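Endonuclease PI-MtuI (Mycobacterium tuberculosis, PDB 2IMZ) is the self-splicing domain of the recA intein, which excises itself from a precursor protein and joins the flanking exteins. Local coordinates at the zinc ion site and the interface of chains A and B. Numbering follows the deposited sequence. Chains: chain A/B, Endonuclease PI-MtuI.

Contacts 1 and 2 are neighbouring parts of one two-fold symmetric meeting of chains A and B, their C-alpha centres about 7 Å apart. They share B:Lys74, whose amino group serves contact 1 while its aliphatic stem serves contact 2. Contact 1 joins the end of strand 134-153 and a loop residue of chain A, through zinc, to the C-terminal end of chain B; contact 2 lays strand 40-52 of chain A against strands 74-77 and 82-83 of chain B. Metal clamp and packed patch may reinforce each other, although the dimer may belong to the crystal rather than to the working intein.

Contact 1: the zinc ion site. Residues chain A 152, 157; chain B 74, 167. With ZN (zinc ion), chain C.
A zinc ion bridges two copies of the intein splicing (HINT-type) domain, and its ligands from chain B include B:His167, the penultimate histidine characteristic of inteins, next to the terminal asparagine that is present as an aminosuccinimide. The metal may come from crystallisation. From CB, the side chain of A:Glu152 leaves the end of strand 134-153 with CG beside the backbone N and anti to the carbonyl carbon. CG of A:Glu152 passes 4.0 Å from CD of B:Lys74, and a bend at chi2 (-54°) swings the carboxylate between lysine and metal. There its two oxygens divide the work. A:Glu152 OE1 binds ZN at 2.2 Å, while A:Glu152 OE2 stays 2.9 Å from ZN, too far to count as a firm bond and at most a weak second contact. A:Glu152 OE2 also takes a charged hydrogen bond from B:Lys74 NZ, at 2.5 Å and nearly along the C-O axis of the carboxylate. The lysine meets the glutamate tip to tip, and its positive charge, together with the metal, would be expected to keep the carboxylate ionised. A:His157 approaches from a loop on the same chain and presents ND1 to ZN at 2.0 Å. B:His167 comes from the opposite chain, CG anti to its backbone N, and binds ZN through NE2, also at 2.0 Å. The two imidazoles thus meet tip to tip across the ion, subtending 107° at it, close to a tetrahedral angle. The ring of B:His167 stands 83° from the carboxylate plane of A:Glu152. B:Lys74 CE sits over the centre of the B:His167 ring, 3.6 Å above its plane, so the bend of the lysine chain at chi3 also covers one face of the metal-binding imidazole.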
ATOM      1  N   GLU A 152       5.952   0.278  -6.054  1.00 13.95           N
ATOM      2  CA  GLU A 152       5.854  -0.942  -5.264  1.00 12.80           C
ATOM      3  C   GLU A 152       7.275  -1.363  -4.948  1.00 12.99           C
ATOM      4  O   GLU A 152       8.115  -1.472  -5.847  1.00 12.46           O
ATOM      5  CB  GLU A 152       5.148  -2.072  -6.015  1.00 14.75           C
ATOM      6  CG  GLU A 152       3.638  -2.071  -5.874  1.00 17.78           C
ATOM      7  CD  GLU A 152       3.174  -2.059  -4.420  1.00 14.17           C
ATOM      8  OE1 GLU A 152       3.526  -2.978  -3.639  1.00 18.23           O
ATOM      9  OE2 GLU A 152       2.448  -1.118  -4.059  1.00 19.38           O
ATOM     10  N   HIS A 157       7.101  -3.288   1.326  1.00 13.19           N
ATOM     11  CA  HIS A 157       5.992  -2.383   1.051  1.00 12.86           C
ATOM     12  C   HIS A 157       6.070  -0.991   1.663  1.00 12.99           C
ATOM     13  O   HIS A 157       5.042  -0.379   1.956  1.00 12.11           O
ATOM     14  CB  HIS A 157       4.679  -3.049   1.479  1.00 15.32           C
ATOM     15  CG  HIS A 157       4.290  -4.206   0.615  1.00 14.93           C
ATOM     16  ND1 HIS A 157       3.684  -4.042  -0.612  1.00 15.12           N
ATOM     17  CD2 HIS A 157       4.471  -5.540   0.771  1.00 17.74           C
ATOM     18  CE1 HIS A 157       3.511  -5.227  -1.176  1.00 14.92           C
ATOM     19  NE2 HIS A 157       3.981  -6.151  -0.357  1.00 16.33           N
TER
ATOM     20  N   LYS B  74      -4.430  -2.250  -5.804  1.00 10.35           N
ATOM     21  CA  LYS B  74      -3.505  -3.235  -6.348  1.00 11.30           C
ATOM     22  C   LYS B  74      -3.908  -4.676  -6.072  1.00 10.72           C
ATOM     23  O   LYS B  74      -4.309  -5.033  -4.962  1.00 10.68           O
ATOM     24  CB  LYS B  74      -2.094  -2.950  -5.831  1.00 13.12           C
ATOM     25  CG  LYS B  74      -1.502  -1.695  -6.468  1.00 18.01           C
ATOM     26  CD  LYS B  74      -0.264  -1.186  -5.748  1.00 19.87           C
ATOM     27  CE  LYS B  74      -0.640  -0.569  -4.408  1.00 24.55           C
ATOM     28  NZ  LYS B  74       0.441   0.292  -3.850  1.00 28.44           N
ATOM     29  N   HIS B 167      -3.722  -6.120  -2.405  1.00 11.62           N
ATOM     30  CA  HIS B 167      -2.783  -5.280  -1.689  1.00 11.34           C
ATOM     31  C   HIS B 167      -3.432  -4.621  -0.479  1.00 12.95           C
ATOM     32  O   HIS B 167      -4.616  -4.279  -0.512  1.00 14.05           O
ATOM     33  CB  HIS B 167      -2.242  -4.221  -2.642  1.00 12.14           C
ATOM     34  CG  HIS B 167      -1.046  -3.498  -2.117  1.00 13.64           C
ATOM     35  ND1 HIS B 167      -1.138  -2.479  -1.195  1.00 18.16           N
ATOM     36  CD2 HIS B 167       0.274  -3.668  -2.362  1.00 17.18           C
ATOM     37  CE1 HIS B 167       0.076  -2.050  -0.897  1.00 19.55           C
ATOM     38  NE2 HIS B 167       0.949  -2.754  -1.591  1.00 17.09           N
TER
HETATM   39 ZN    ZN C 501       2.935  -2.509  -1.582  1.00 15.40          ZN

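Contact 2: the interface of chains A and B. Residues chain A 46-47, 49; chain B 74, 81-83, 86.
Between the two HINT-type intein domains, strand 40-52 of chain A sends A:Phe49 and A:Ser47 toward the chain B stretch 81-83. This patch of the two-fold interface as a whole hides 195 Å² summed over both chains. A:Phe49 loses the most surface to the other chain of the residues in this patch, 71 Å². With CG anti to its carbonyl carbon and chi2 at 85°, its ring points tip first at chain B, where CZ of A:Phe49 lies 3.8 Å from the backbone O of B:Trp81. The aliphatic stem of B:Lys74 crosses the ring obliquely at CZ and CE1, its CD 3.8 Å from CZ of A:Phe49. B:Glu86 instead approaches the CE2 corner, crossing at about a right angle to the phenylalanine, its carboxylate plane turned 45° from the ring and OE1 4.0 Å from CE2 of A:Phe49. That oxygen is held by its own chain: B:Ala83 N donates to the anti lone pair of B:Glu86 OE1 over 2.8 Å, which probably steadies the carboxylate beside the ring. Polar groups meet mostly through water. B:Arg82, bent at chi2 and chi3, turns its guanidinium edge toward chain A, and water 2 sits in the plane of that edge, 2.8 Å from NH1 and 2.6 Å from NH2 of the arginine. The same water 2 reaches the main-chain O of A:Val46, also at 2.8 Å, so the fork of the guanidinium is linked to a strand carbonyl without touching it. A:Ser47 OG, placed beside its backbone N, contacts water 1 at 2.6 Å, and this water is in turn bound to the backbone N of B:Trp81. The hydroxyl's direct hydrogen bond to B:Trp81 O is weak.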
ATOM      1  N   VAL A  46       9.637  -2.695  -7.811  1.00 16.39           N
ATOM      2  CA  VAL A  46       9.214  -3.727  -8.753  1.00 16.62           C
ATOM      3  C   VAL A  46       7.992  -3.363  -9.594  1.00 17.26           C
ATOM      4  O   VAL A  46       7.681  -4.048 -10.570  1.00 18.37           O
ATOM      5  CB  VAL A  46       8.950  -5.056  -8.016  1.00 16.58           C
ATOM      6  CG1 VAL A  46      10.259  -5.592  -7.451  1.00 17.15           C
ATOM      7  CG2 VAL A  46       7.944  -4.849  -6.895  1.00 15.59           C
ATOM      8  N   SER A  47       7.305  -2.289  -9.218  1.00 16.29           N
ATOM      9  CA  SER A  47       6.129  -1.824  -9.956  1.00 17.70           C
ATOM     10  C   SER A  47       6.114  -0.302  -9.969  1.00 16.89           C
ATOM     11  O   SER A  47       6.576   0.337  -9.020  1.00 16.07           O
ATOM     12  CB  SER A  47       4.836  -2.336  -9.316  1.00 21.20           C
ATOM     13  OG  SER A  47       4.783  -3.748  -9.313  1.00 23.67           O
ATOM     14  N   PHE A  49       3.589   3.194 -10.947  1.00 16.04           N
ATOM     15  CA  PHE A  49       2.244   3.670 -11.247  1.00 16.68           C
ATOM     16  C   PHE A  49       2.127   5.174 -11.470  1.00 16.43           C
ATOM     17  O   PHE A  49       2.593   5.974 -10.657  1.00 15.22           O
ATOM     18  CB  PHE A  49       1.275   3.263 -10.132  1.00 18.25           C
ATOM     19  CG  PHE A  49       1.343   1.808  -9.770  1.00 19.73           C
ATOM     20  CD1 PHE A  49       2.288   1.349  -8.857  1.00 21.91           C
ATOM     21  CD2 PHE A  49       0.485   0.890 -10.368  1.00 21.64           C
ATOM     22  CE1 PHE A  49       2.377  -0.009  -8.542  1.00 22.48           C
ATOM     23  CE2 PHE A  49       0.565  -0.471 -10.061  1.00 21.95           C
ATOM     24  CZ  PHE A  49       1.516  -0.918  -9.145  1.00 22.57           C
TER
ATOM     25  N   LYS B  74      -4.430  -2.250  -5.804  1.00 10.35           N
ATOM     26  CA  LYS B  74      -3.505  -3.235  -6.348  1.00 11.30           C
ATOM     27  C   LYS B  74      -3.908  -4.676  -6.072  1.00 10.72           C
ATOM     28  O   LYS B  74      -4.309  -5.033  -4.962  1.00 10.68           O
ATOM     29  CB  LYS B  74      -2.094  -2.950  -5.831  1.00 13.12           C
ATOM     30  CG  LYS B  74      -1.502  -1.695  -6.468  1.00 18.01           C
ATOM     31  CD  LYS B  74      -0.264  -1.186  -5.748  1.00 19.87           C
ATOM     32  CE  LYS B  74      -0.640  -0.569  -4.408  1.00 24.55           C
ATOM     33  NZ  LYS B  74       0.441   0.292  -3.850  1.00 28.44           N
ATOM     34  N   TRP B  81       2.243  -6.966  -8.924  1.00 16.49           N
ATOM     35  CA  TRP B  81       1.191  -6.047  -8.520  1.00 16.39           C
ATOM     36  C   TRP B  81       0.747  -5.154  -9.668  1.00 18.73           C
ATOM     37  O   TRP B  81       1.565  -4.496 -10.312  1.00 20.52           O
ATOM     38  CB  TRP B  81       1.657  -5.185  -7.342  1.00 16.85           C
ATOM     39  CG  TRP B  81       1.942  -5.987  -6.114  1.00 14.82           C
ATOM     40  CD1 TRP B  81       3.169  -6.356  -5.637  1.00 15.25           C
ATOM     41  CD2 TRP B  81       0.976  -6.573  -5.236  1.00 15.20           C
ATOM     42  NE1 TRP B  81       3.025  -7.137  -4.515  1.00 15.24           N
ATOM     43  CE2 TRP B  81       1.689  -7.286  -4.246  1.00 15.66           C
ATOM     44  CE3 TRP B  81      -0.426  -6.565  -5.189  1.00 14.76           C
ATOM     45  CZ2 TRP B  81       1.046  -7.988  -3.219  1.00 14.54           C
ATOM     46  CZ3 TRP B  81      -1.064  -7.263  -4.166  1.00 14.83           C
ATOM     47  CH2 TRP B  81      -0.327  -7.963  -3.197  1.00 15.37           C
ATOM     48  N   ARG B  82      -0.558  -5.136  -9.920  1.00 17.25           N
ATOM     49  CA  ARG B  82      -1.126  -4.316 -10.984  1.00 18.59           C
ATOM     50  C   ARG B  82      -2.393  -3.660 -10.449  1.00 18.40           C
ATOM     51  O   ARG B  82      -3.048  -4.203  -9.557  1.00 19.12           O
ATOM     52  CB  ARG B  82      -1.483  -5.178 -12.199  1.00 21.06           C
ATOM     53  CG  ARG B  82      -0.359  -6.075 -12.691  1.00 26.25           C
ATOM     54  CD  ARG B  82       0.845  -5.268 -13.135  1.00 34.13           C
ATOM     55  NE  ARG B  82       2.076  -5.803 -12.559  1.00 39.28           N
ATOM     56  CZ  ARG B  82       3.268  -5.230 -12.681  1.00 40.21           C
ATOM     57  NH1 ARG B  82       3.392  -4.101 -13.365  1.00 42.77           N
ATOM     58  NH2 ARG B  82       4.331  -5.774 -12.104  1.00 42.16           N
ATOM     59  N   ALA B  83      -2.736  -2.497 -10.992  1.00 16.80           N
ATOM     60  CA  ALA B  83      -3.939  -1.788 -10.567  1.00 16.75           C
ATOM     61  C   ALA B  83      -5.157  -2.497 -11.152  1.00 15.72           C
ATOM     62  O   ALA B  83      -5.157  -2.879 -12.321  1.00 16.03           O
ATOM     63  CB  ALA B  83      -3.893  -0.333 -11.042  1.00 15.75           C
ATOM     64  N   GLU B  86      -6.299  -1.629 -14.485  1.00 24.96           N
ATOM     65  CA  GLU B  86      -5.423  -1.962 -15.612  1.00 26.63           C
ATOM     66  C   GLU B  86      -5.678  -3.372 -16.139  1.00 26.62           C
ATOM     67  O   GLU B  86      -5.249  -3.717 -17.242  1.00 27.92           O
ATOM     68  CB  GLU B  86      -3.950  -1.876 -15.196  1.00 29.13           C
ATOM     69  CG  GLU B  86      -3.488  -0.530 -14.678  1.00 34.92           C
ATOM     70  CD  GLU B  86      -2.023  -0.543 -14.259  1.00 37.41           C
ATOM     71  OE1 GLU B  86      -1.660  -1.302 -13.330  1.00 36.54           O
ATOM     72  OE2 GLU B  86      -1.230   0.207 -14.864  1.00 40.06           O
TER
HETATM   73  O   HOH W   1       5.088  -6.255  -8.560  1.00 18.57           O
HETATM   74  O   HOH W   2       6.117  -4.035 -12.934  1.00 46.99           O